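Long-range contact in B-agarase (Agarivorans gilvus, PDB 5Z6P), which is a glycoside hydrolase of family 50 with agarase activity, and so probably hydrolyses the beta-1,4 glycosidic linkages of agarose: residues A[313-325]-A[353-367]. Residues are numbered along the deposited sequence; the frame is centred on the assembly and turned at random.
Sequences TSTITGIDYDHKL and AKVASEVRRAMYQWL
The break in edge strand 315-325, which includes a type II turn from G318 to Y321, rests on helix 353-361 and the loop after it. The carbonyl oxygen I316 O is gripped from opposite faces of its plane: R360 NH1 donates at 3.1 Å, close to the guanidinium plane and 156° at the hydrogen, and Y364 OH, which also bonds T723, donates at 2.7 Å from above the carbonyl plane. R360 CG is anti to the backbone N, and bends at chi2 and chi3 (60° and 63°) turn the chain back, bringing NH1 to the oxygen; a water joins NH1 to I316 N. One turn back on the helix, S357 OG donates to G318 O at 3.0 Å, on the face opposite Y321 N. T317 O lies 3.2 Å from R361 CA in a CH...O contact. Apolar contacts flank these bonds: L367 CD1 reaches T317 CB at 3.9 Å, and I319 CD1 lies alongside R361 CG. The Y321 ring presents its edge, in plane, to A353 O. T317 OG1 accepts from I319 N, an ST turn, and bonds E393. Strand 315-325 pairs antiparallel with strand 388-395, and L367 touches F397 of helix 397-406 and Y378 of strand 378-384, the sheet's third strand.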
ATOM      1  N   THR A 313     -14.490  -6.641   0.136  1.00 17.56           N
ATOM      2  CA  THR A 313     -15.164  -6.454   1.428  1.00 16.49           C
ATOM      3  C   THR A 313     -15.440  -7.762   2.225  1.00 17.10           C
ATOM      4  O   THR A 313     -15.849  -7.729   3.378  1.00 17.04           O
ATOM      5  CB  THR A 313     -16.513  -5.703   1.228  1.00 17.53           C
ATOM      6  OG1 THR A 313     -17.417  -6.496   0.443  1.00 17.19           O
ATOM      7  CG2 THR A 313     -16.277  -4.384   0.504  1.00 15.46           C
ATOM      8  N   SER A 314     -15.198  -8.914   1.627  1.00 17.68           N
ATOM      9  CA  SER A 314     -15.498 -10.158   2.318  1.00 17.82           C
ATOM     10  C   SER A 314     -14.449 -10.491   3.381  1.00 18.17           C
ATOM     11  O   SER A 314     -13.294 -10.107   3.275  1.00 17.24           O
ATOM     12  CB  SER A 314     -15.630 -11.303   1.320  1.00 19.90           C
ATOM     13  OG  SER A 314     -14.364 -11.826   0.983  1.00 27.86           O
ATOM     14  N   THR A 315     -14.893 -11.184   4.420  1.00 15.24           N
ATOM     15  CA  THR A 315     -14.055 -11.583   5.534  1.00 15.72           C
ATOM     16  C   THR A 315     -14.339 -13.060   5.904  1.00 17.51           C
ATOM     17  O   THR A 315     -15.442 -13.563   5.693  1.00 18.45           O
ATOM     18  CB  THR A 315     -14.293 -10.640   6.744  1.00 15.66           C
ATOM     19  OG1 THR A 315     -13.301 -10.860   7.745  1.00 17.13           O
ATOM     20  CG2 THR A 315     -15.696 -10.850   7.344  1.00 17.53           C
ATOM     21  N   ILE A 316     -13.348 -13.752   6.449  1.00 15.91           N
ATOM     22  CA  ILE A 316     -13.496 -15.159   6.802  1.00 16.62           C
ATOM     23  C   ILE A 316     -14.394 -15.331   8.039  1.00 18.74           C
ATOM     24  O   ILE A 316     -14.175 -14.685   9.065  1.00 18.85           O
ATOM     25  CB  ILE A 316     -12.122 -15.810   7.057  1.00 14.89           C
ATOM     26  CG1 ILE A 316     -11.350 -15.944   5.740  1.00 18.48           C
ATOM     27  CG2 ILE A 316     -12.271 -17.165   7.737  1.00 19.01           C
ATOM     28  CD1 ILE A 316     -11.916 -16.984   4.783  1.00 20.84           C
ATOM     29  N   THR A 317     -15.406 -16.190   7.947  1.00 17.50           N
ATOM     30  CA  THR A 317     -16.299 -16.400   9.095  1.00 15.95           C
ATOM     31  C   THR A 317     -15.758 -17.403  10.095  1.00 14.11           C
ATOM     32  O   THR A 317     -16.206 -17.451  11.232  1.00 17.74           O
ATOM     33  CB  THR A 317     -17.704 -16.888   8.675  1.00 19.61           C
ATOM     34  OG1 THR A 317     -17.597 -18.152   8.008  1.00 18.95           O
ATOM     35  CG2 THR A 317     -18.391 -15.880   7.776  1.00 16.39           C
ATOM     36  N   GLY A 318     -14.802 -18.207   9.678  1.00 16.40           N
ATOM     37  CA  GLY A 318     -14.352 -19.318  10.497  1.00 17.19           C
ATOM     38  C   GLY A 318     -14.976 -20.638  10.053  1.00 20.89           C
ATOM     39  O   GLY A 318     -14.346 -21.686  10.155  1.00 23.26           O
ATOM     40  N   ILE A 319     -16.214 -20.594   9.558  1.00 19.77           N
ATOM     41  CA  ILE A 319     -16.888 -21.819   9.107  1.00 21.26           C
ATOM     42  C   ILE A 319     -16.145 -22.421   7.909  1.00 22.79           C
ATOM     43  O   ILE A 319     -15.904 -21.744   6.910  1.00 19.99           O
ATOM     44  CB  ILE A 319     -18.368 -21.566   8.718  1.00 21.12           C
ATOM     45  CG1 ILE A 319     -19.159 -20.982   9.899  1.00 18.19           C
ATOM     46  CG2 ILE A 319     -19.016 -22.851   8.178  1.00 19.62           C
ATOM     47  CD1 ILE A 319     -19.087 -21.798  11.168  1.00 21.09           C
ATOM     48  N   ASP A 320     -15.773 -23.692   8.046  1.00 22.77           N
ATOM     49  CA  ASP A 320     -15.016 -24.442   7.050  1.00 19.49           C
ATOM     50  C   ASP A 320     -13.632 -23.869   6.808  1.00 22.38           C
ATOM     51  O   ASP A 320     -13.011 -24.153   5.789  1.00 20.76           O
ATOM     52  CB  ASP A 320     -15.786 -24.515   5.734  1.00 24.38           C
ATOM     53  CG  ASP A 320     -16.734 -25.689   5.684  1.00 19.50           C
ATOM     54  OD1 ASP A 320     -16.981 -26.271   6.748  1.00 21.81           O
ATOM     55  OD2 ASP A 320     -17.224 -26.024   4.592  1.00 23.35           O
ATOM     56  N   TYR A 321     -13.137 -23.059   7.735  1.00 22.10           N
ATOM     57  CA  TYR A 321     -11.791 -22.542   7.560  1.00 23.10           C
ATOM     58  C   TYR A 321     -10.749 -23.646   7.691  1.00 25.11           C
ATOM     59  O   TYR A 321     -10.735 -24.365   8.675  1.00 32.19           O
ATOM     60  CB  TYR A 321     -11.442 -21.442   8.565  1.00 19.83           C
ATOM     61  CG  TYR A 321     -10.019 -21.023   8.336  1.00 24.33           C
ATOM     62  CD1 TYR A 321      -9.678 -20.307   7.207  1.00 22.61           C
ATOM     63  CD2 TYR A 321      -9.004 -21.415   9.195  1.00 27.58           C
ATOM     64  CE1 TYR A 321      -8.377 -19.951   6.955  1.00 28.95           C
ATOM     65  CE2 TYR A 321      -7.696 -21.061   8.951  1.00 26.04           C
ATOM     66  CZ  TYR A 321      -7.392 -20.329   7.827  1.00 26.08           C
ATOM     67  OH  TYR A 321      -6.100 -19.965   7.564  1.00 28.27           O
ATOM     68  N   ASP A 322      -9.854 -23.753   6.720  1.00 24.28           N
ATOM     69  CA  ASP A 322      -8.755 -24.696   6.845  1.00 28.26           C
ATOM     70  C   ASP A 322      -7.534 -24.255   6.055  1.00 30.68           C
ATOM     71  O   ASP A 322      -7.637 -23.499   5.093  1.00 30.13           O
ATOM     72  CB  ASP A 322      -9.197 -26.090   6.398  1.00 30.91           C
ATOM     73  CG  ASP A 322      -8.295 -27.189   6.928  1.00 35.26           C
ATOM     74  OD1 ASP A 322      -7.429 -26.903   7.777  1.00 37.89           O
ATOM     75  OD2 ASP A 322      -8.466 -28.346   6.505  1.00 41.23           O
ATOM     76  N   HIS A 323      -6.371 -24.725   6.486  1.00 37.49           N
ATOM     77  CA  HIS A 323      -5.113 -24.467   5.795  1.00 37.34           C
ATOM     78  C   HIS A 323      -4.232 -25.703   5.931  1.00 39.62           C
ATOM     79  O   HIS A 323      -3.682 -25.945   6.997  1.00 37.31           O
ATOM     80  CB  HIS A 323      -4.419 -23.235   6.382  1.00 36.15           C
ATOM     81  CG  HIS A 323      -3.323 -22.680   5.528  1.00 42.43           C
ATOM     82  ND1 HIS A 323      -3.108 -23.090   4.223  1.00 42.39           N
ATOM     83  CD2 HIS A 323      -2.379 -21.745   5.779  1.00 39.42           C
ATOM     84  CE1 HIS A 323      -2.083 -22.434   3.722  1.00 44.74           C
ATOM     85  NE2 HIS A 323      -1.618 -21.610   4.648  1.00 43.04           N
ATOM     86  N   LYS A 324      -4.125 -26.506   4.876  1.00 41.55           N
ATOM     87  CA  LYS A 324      -3.325 -27.729   4.965  1.00 46.46           C
ATOM     88  C   LYS A 324      -2.705 -28.169   3.649  1.00 45.65           C
ATOM     89  O   LYS A 324      -3.129 -27.758   2.572  1.00 45.57           O
ATOM     90  CB  LYS A 324      -4.161 -28.891   5.521  1.00 46.53           C
ATOM     91  CG  LYS A 324      -3.694 -29.372   6.901  1.00 54.79           C
ATOM     92  CD  LYS A 324      -2.221 -29.817   6.891  1.00 51.30           C
ATOM     93  CE  LYS A 324      -1.607 -29.754   8.280  1.00 52.86           C
ATOM     94  NZ  LYS A 324      -2.477 -30.355   9.331  1.00 57.50           N
ATOM     95  N   LEU A 325      -1.714 -29.048   3.762  1.00 47.43           N
ATOM     96  CA  LEU A 325      -0.957 -29.539   2.615  1.00 51.65           C
ATOM     97  C   LEU A 325      -1.782 -30.470   1.717  1.00 51.34           C
ATOM     98  O   LEU A 325      -2.796 -31.004   2.151  1.00 51.34           O
ATOM     99  CB  LEU A 325       0.309 -30.258   3.096  1.00 53.32           C
ATOM    100  CG  LEU A 325       1.335 -29.382   3.824  1.00 59.89           C
ATOM    101  CD1 LEU A 325       2.491 -30.219   4.346  1.00 64.05           C
ATOM    102  CD2 LEU A 325       1.851 -28.218   2.956  1.00 52.10           C
ATOM    103  N   ALA A 353      -5.682 -25.345  12.547  1.00 37.08           N
ATOM    104  CA  ALA A 353      -6.616 -24.542  11.768  1.00 36.85           C
ATOM    105  C   ALA A 353      -7.986 -24.624  12.422  1.00 35.50           C
ATOM    106  O   ALA A 353      -8.756 -23.670  12.396  1.00 32.06           O
ATOM    107  CB  ALA A 353      -6.676 -25.011  10.324  1.00 32.75           C
ATOM    108  N   LYS A 354      -8.275 -25.773  13.028  1.00 35.71           N
ATOM    109  CA  LYS A 354      -9.570 -25.989  13.649  1.00 35.68           C
ATOM    110  C   LYS A 354      -9.817 -25.044  14.823  1.00 34.26           C
ATOM    111  O   LYS A 354     -10.909 -24.505  14.956  1.00 34.71           O
ATOM    112  CB  LYS A 354      -9.709 -27.437  14.112  1.00 38.09           C
ATOM    113  CG  LYS A 354     -10.967 -27.704  14.910  1.00 36.83           C
ATOM    114  CD  LYS A 354     -11.069 -29.164  15.321  1.00 43.44           C
ATOM    115  CE  LYS A 354     -11.468 -29.302  16.782  1.00 49.56           C
ATOM    116  NZ  LYS A 354     -12.867 -28.852  17.052  1.00 50.58           N
ATOM    117  N   VAL A 355      -8.822 -24.844  15.682  1.00 34.36           N
ATOM    118  CA  VAL A 355      -9.022 -23.933  16.805  1.00 33.77           C
ATOM    119  C   VAL A 355      -9.058 -22.495  16.292  1.00 29.52           C
ATOM    120  O   VAL A 355      -9.908 -21.717  16.712  1.00 28.11           O
ATOM    121  CB  VAL A 355      -7.947 -24.096  17.914  1.00 37.25           C
ATOM    122  CG1 VAL A 355      -6.555 -24.220  17.332  1.00 43.67           C
ATOM    123  CG2 VAL A 355      -8.030 -22.942  18.913  1.00 35.70           C
ATOM    124  N   ALA A 356      -8.164 -22.158  15.365  1.00 26.89           N
ATOM    125  CA  ALA A 356      -8.203 -20.853  14.717  1.00 27.81           C
ATOM    126  C   ALA A 356      -9.600 -20.608  14.151  1.00 28.42           C
ATOM    127  O   ALA A 356     -10.165 -19.534  14.313  1.00 25.39           O
ATOM    128  CB  ALA A 356      -7.151 -20.767  13.624  1.00 30.24           C
ATOM    129  N   SER A 357     -10.153 -21.645  13.526  1.00 29.29           N
ATOM    130  CA  SER A 357     -11.508 -21.633  12.990  1.00 26.80           C
ATOM    131  C   SER A 357     -12.552 -21.242  14.042  1.00 24.37           C
ATOM    132  O   SER A 357     -13.382 -20.368  13.812  1.00 24.41           O
ATOM    133  CB  SER A 357     -11.829 -23.016  12.392  1.00 27.07           C
ATOM    134  OG  SER A 357     -13.214 -23.295  12.359  1.00 33.13           O
ATOM    135  N   GLU A 358     -12.511 -21.881  15.201  1.00 25.43           N
ATOM    136  CA  GLU A 358     -13.510 -21.624  16.225  1.00 24.05           C
ATOM    137  C   GLU A 358     -13.316 -20.269  16.925  1.00 24.07           C
ATOM    138  O   GLU A 358     -14.284 -19.622  17.334  1.00 22.17           O
ATOM    139  CB  GLU A 358     -13.498 -22.760  17.247  1.00 31.57           C
ATOM    140  CG  GLU A 358     -13.936 -24.103  16.655  1.00 33.85           C
ATOM    141  CD  GLU A 358     -13.811 -25.257  17.631  1.00 42.48           C
ATOM    142  OE1 GLU A 358     -12.789 -25.970  17.582  1.00 41.58           O
ATOM    143  OE2 GLU A 358     -14.739 -25.456  18.442  1.00 47.87           O
ATOM    144  N   VAL A 359     -12.069 -19.841  17.061  1.00 22.48           N
ATOM    145  CA  VAL A 359     -11.793 -18.530  17.635  1.00 21.11           C
ATOM    146  C   VAL A 359     -12.373 -17.432  16.748  1.00 20.85           C
ATOM    147  O   VAL A 359     -12.990 -16.490  17.233  1.00 22.23           O
ATOM    148  CB  VAL A 359     -10.285 -18.306  17.819  1.00 21.53           C
ATOM    149  CG1 VAL A 359     -10.008 -16.883  18.262  1.00 20.66           C
ATOM    150  CG2 VAL A 359      -9.741 -19.284  18.825  1.00 22.49           C
ATOM    151  N   ARG A 360     -12.192 -17.570  15.438  1.00 22.83           N
ATOM    152  CA  ARG A 360     -12.691 -16.562  14.503  1.00 18.58           C
ATOM    153  C   ARG A 360     -14.210 -16.491  14.502  1.00 18.42           C
ATOM    154  O   ARG A 360     -14.770 -15.410  14.614  1.00 21.75           O
ATOM    155  CB  ARG A 360     -12.187 -16.825  13.084  1.00 19.23           C
ATOM    156  CG  ARG A 360     -12.893 -15.967  12.027  1.00 20.02           C
ATOM    157  CD  ARG A 360     -12.687 -14.467  12.275  1.00 19.33           C
ATOM    158  NE  ARG A 360     -11.286 -14.098  12.166  1.00 17.58           N
ATOM    159  CZ  ARG A 360     -10.691 -13.739  11.031  1.00 21.98           C
ATOM    160  NH1 ARG A 360     -11.381 -13.685   9.897  1.00 18.49           N
ATOM    161  NH2 ARG A 360      -9.401 -13.425  11.033  1.00 21.71           N
ATOM    162  N   ARG A 361     -14.873 -17.636  14.379  1.00 18.22           N
ATOM    163  CA  ARG A 361     -16.333 -17.669  14.376  1.00 19.58           C
ATOM    164  C   ARG A 361     -16.925 -17.063  15.653  1.00 17.72           C
ATOM    165  O   ARG A 361     -17.939 -16.366  15.604  1.00 18.73           O
ATOM    166  CB  ARG A 361     -16.836 -19.110  14.176  1.00 22.11           C
ATOM    167  CG  ARG A 361     -18.349 -19.281  14.228  1.00 19.85           C
ATOM    168  CD  ARG A 361     -19.066 -18.323  13.299  1.00 21.00           C
ATOM    169  NE  ARG A 361     -20.524 -18.459  13.327  1.00 21.27           N
ATOM    170  CZ  ARG A 361     -21.335 -17.782  14.136  1.00 23.20           C
ATOM    171  NH1 ARG A 361     -20.849 -16.918  15.015  1.00 24.52           N
ATOM    172  NH2 ARG A 361     -22.643 -17.962  14.063  1.00 22.57           N
ATOM    173  N   ALA A 362     -16.285 -17.305  16.787  1.00 19.91           N
ATOM    174  CA  ALA A 362     -16.781 -16.756  18.050  1.00 18.36           C
ATOM    175  C   ALA A 362     -16.602 -15.229  18.148  1.00 21.07           C
ATOM    176  O   ALA A 362     -17.137 -14.591  19.056  1.00 18.60           O
ATOM    177  CB  ALA A 362     -16.104 -17.434  19.213  1.00 23.22           C
ATOM    178  N   MET A 363     -15.868 -14.632  17.211  1.00 18.21           N
ATOM    179  CA  MET A 363     -15.738 -13.169  17.221  1.00 19.40           C
ATOM    180  C   MET A 363     -17.033 -12.491  16.789  1.00 18.71           C
ATOM    181  O   MET A 363     -17.294 -11.344  17.150  1.00 16.49           O
ATOM    182  CB  MET A 363     -14.595 -12.704  16.312  1.00 19.52           C
ATOM    183  CG  MET A 363     -13.193 -12.991  16.816  1.00 17.33           C
ATOM    184  SD  MET A 363     -11.927 -12.490  15.609  1.00 21.89           S
ATOM    185  CE  MET A 363     -12.006 -10.716  15.749  1.00 19.25           C
ATOM    186  N   TYR A 364     -17.837 -13.195  15.999  1.00 17.11           N
ATOM    187  CA  TYR A 364     -19.043 -12.594  15.447  1.00 17.70           C
ATOM    188  C   TYR A 364     -20.252 -12.770  16.359  1.00 19.10           C
ATOM    189  O   TYR A 364     -20.644 -13.889  16.692  1.00 20.07           O
ATOM    190  CB  TYR A 364     -19.340 -13.165  14.053  1.00 16.58           C
ATOM    191  CG  TYR A 364     -18.185 -13.007  13.091  1.00 15.38           C
ATOM    192  CD1 TYR A 364     -17.928 -11.786  12.478  1.00 15.41           C
ATOM    193  CD2 TYR A 364     -17.334 -14.072  12.815  1.00 18.91           C
ATOM    194  CE1 TYR A 364     -16.867 -11.634  11.604  1.00 16.20           C
ATOM    195  CE2 TYR A 364     -16.255 -13.924  11.947  1.00 17.54           C
ATOM    196  CZ  TYR A 364     -16.029 -12.703  11.348  1.00 17.67           C
ATOM    197  OH  TYR A 364     -14.973 -12.554  10.479  1.00 17.30           O
ATOM    198  N   GLN A 365     -20.827 -11.648  16.767  1.00 19.09           N
ATOM    199  CA  GLN A 365     -22.079 -11.644  17.506  1.00 18.15           C
ATOM    200  C   GLN A 365     -23.241 -12.087  16.621  1.00 22.52           C
ATOM    201  O   GLN A 365     -24.182 -12.706  17.098  1.00 24.15           O
ATOM    202  CB  GLN A 365     -22.373 -10.255  18.071  1.00 19.44           C
ATOM    203  CG  GLN A 365     -21.494  -9.818  19.213  1.00 16.52           C
ATOM    204  CD  GLN A 365     -21.885  -8.446  19.746  1.00 20.43           C
ATOM    205  OE1 GLN A 365     -22.465  -7.625  19.035  1.00 24.74           O
ATOM    206  NE2 GLN A 365     -21.562  -8.191  20.996  1.00 22.72           N
ATOM    207  N   TRP A 366     -23.184 -11.745  15.338  1.00 20.70           N
ATOM    208  CA  TRP A 366     -24.227 -12.140  14.401  1.00 18.10           C
ATOM    209  C   TRP A 366     -23.699 -12.552  13.032  1.00 22.33           C
ATOM    210  O   TRP A 366     -22.893 -11.857  12.417  1.00 15.44           O
ATOM    211  CB  TRP A 366     -25.233 -11.013  14.220  1.00 20.26           C
ATOM    212  CG  TRP A 366     -26.303 -11.312  13.219  1.00 20.69           C
ATOM    213  CD1 TRP A 366     -27.487 -11.952  13.455  1.00 22.61           C
ATOM    214  CD2 TRP A 366     -26.306 -10.967  11.827  1.00 20.32           C
ATOM    215  NE1 TRP A 366     -28.217 -12.034  12.296  1.00 21.91           N
ATOM    216  CE2 TRP A 366     -27.515 -11.439  11.281  1.00 21.87           C
ATOM    217  CE3 TRP A 366     -25.396 -10.317  10.982  1.00 20.07           C
ATOM    218  CZ2 TRP A 366     -27.841 -11.276   9.936  1.00 18.29           C
ATOM    219  CZ3 TRP A 366     -25.725 -10.155   9.657  1.00 18.04           C
ATOM    220  CH2 TRP A 366     -26.940 -10.636   9.146  1.00 18.46           C
ATOM    221  N   LEU A 367     -24.155 -13.716  12.586  1.00 20.86           N
ATOM    222  CA  LEU A 367     -24.059 -14.125  11.199  1.00 18.61           C
ATOM    223  C   LEU A 367     -25.443 -14.653  10.834  1.00 18.57           C
ATOM    224  O   LEU A 367     -26.104 -15.261  11.667  1.00 18.16           O
ATOM    225  CB  LEU A 367     -22.960 -15.171  11.001  1.00 19.02           C
ATOM    226  CG  LEU A 367     -21.553 -14.561  11.039  1.00 14.59           C
ATOM    227  CD1 LEU A 367     -20.497 -15.628  11.106  1.00 17.34           C
ATOM    228  CD2 LEU A 367     -21.346 -13.677   9.835  1.00 18.21           C
TER
HETATM  229  O   HOH W   1     -10.552 -12.674   7.094  1.00 19.06           O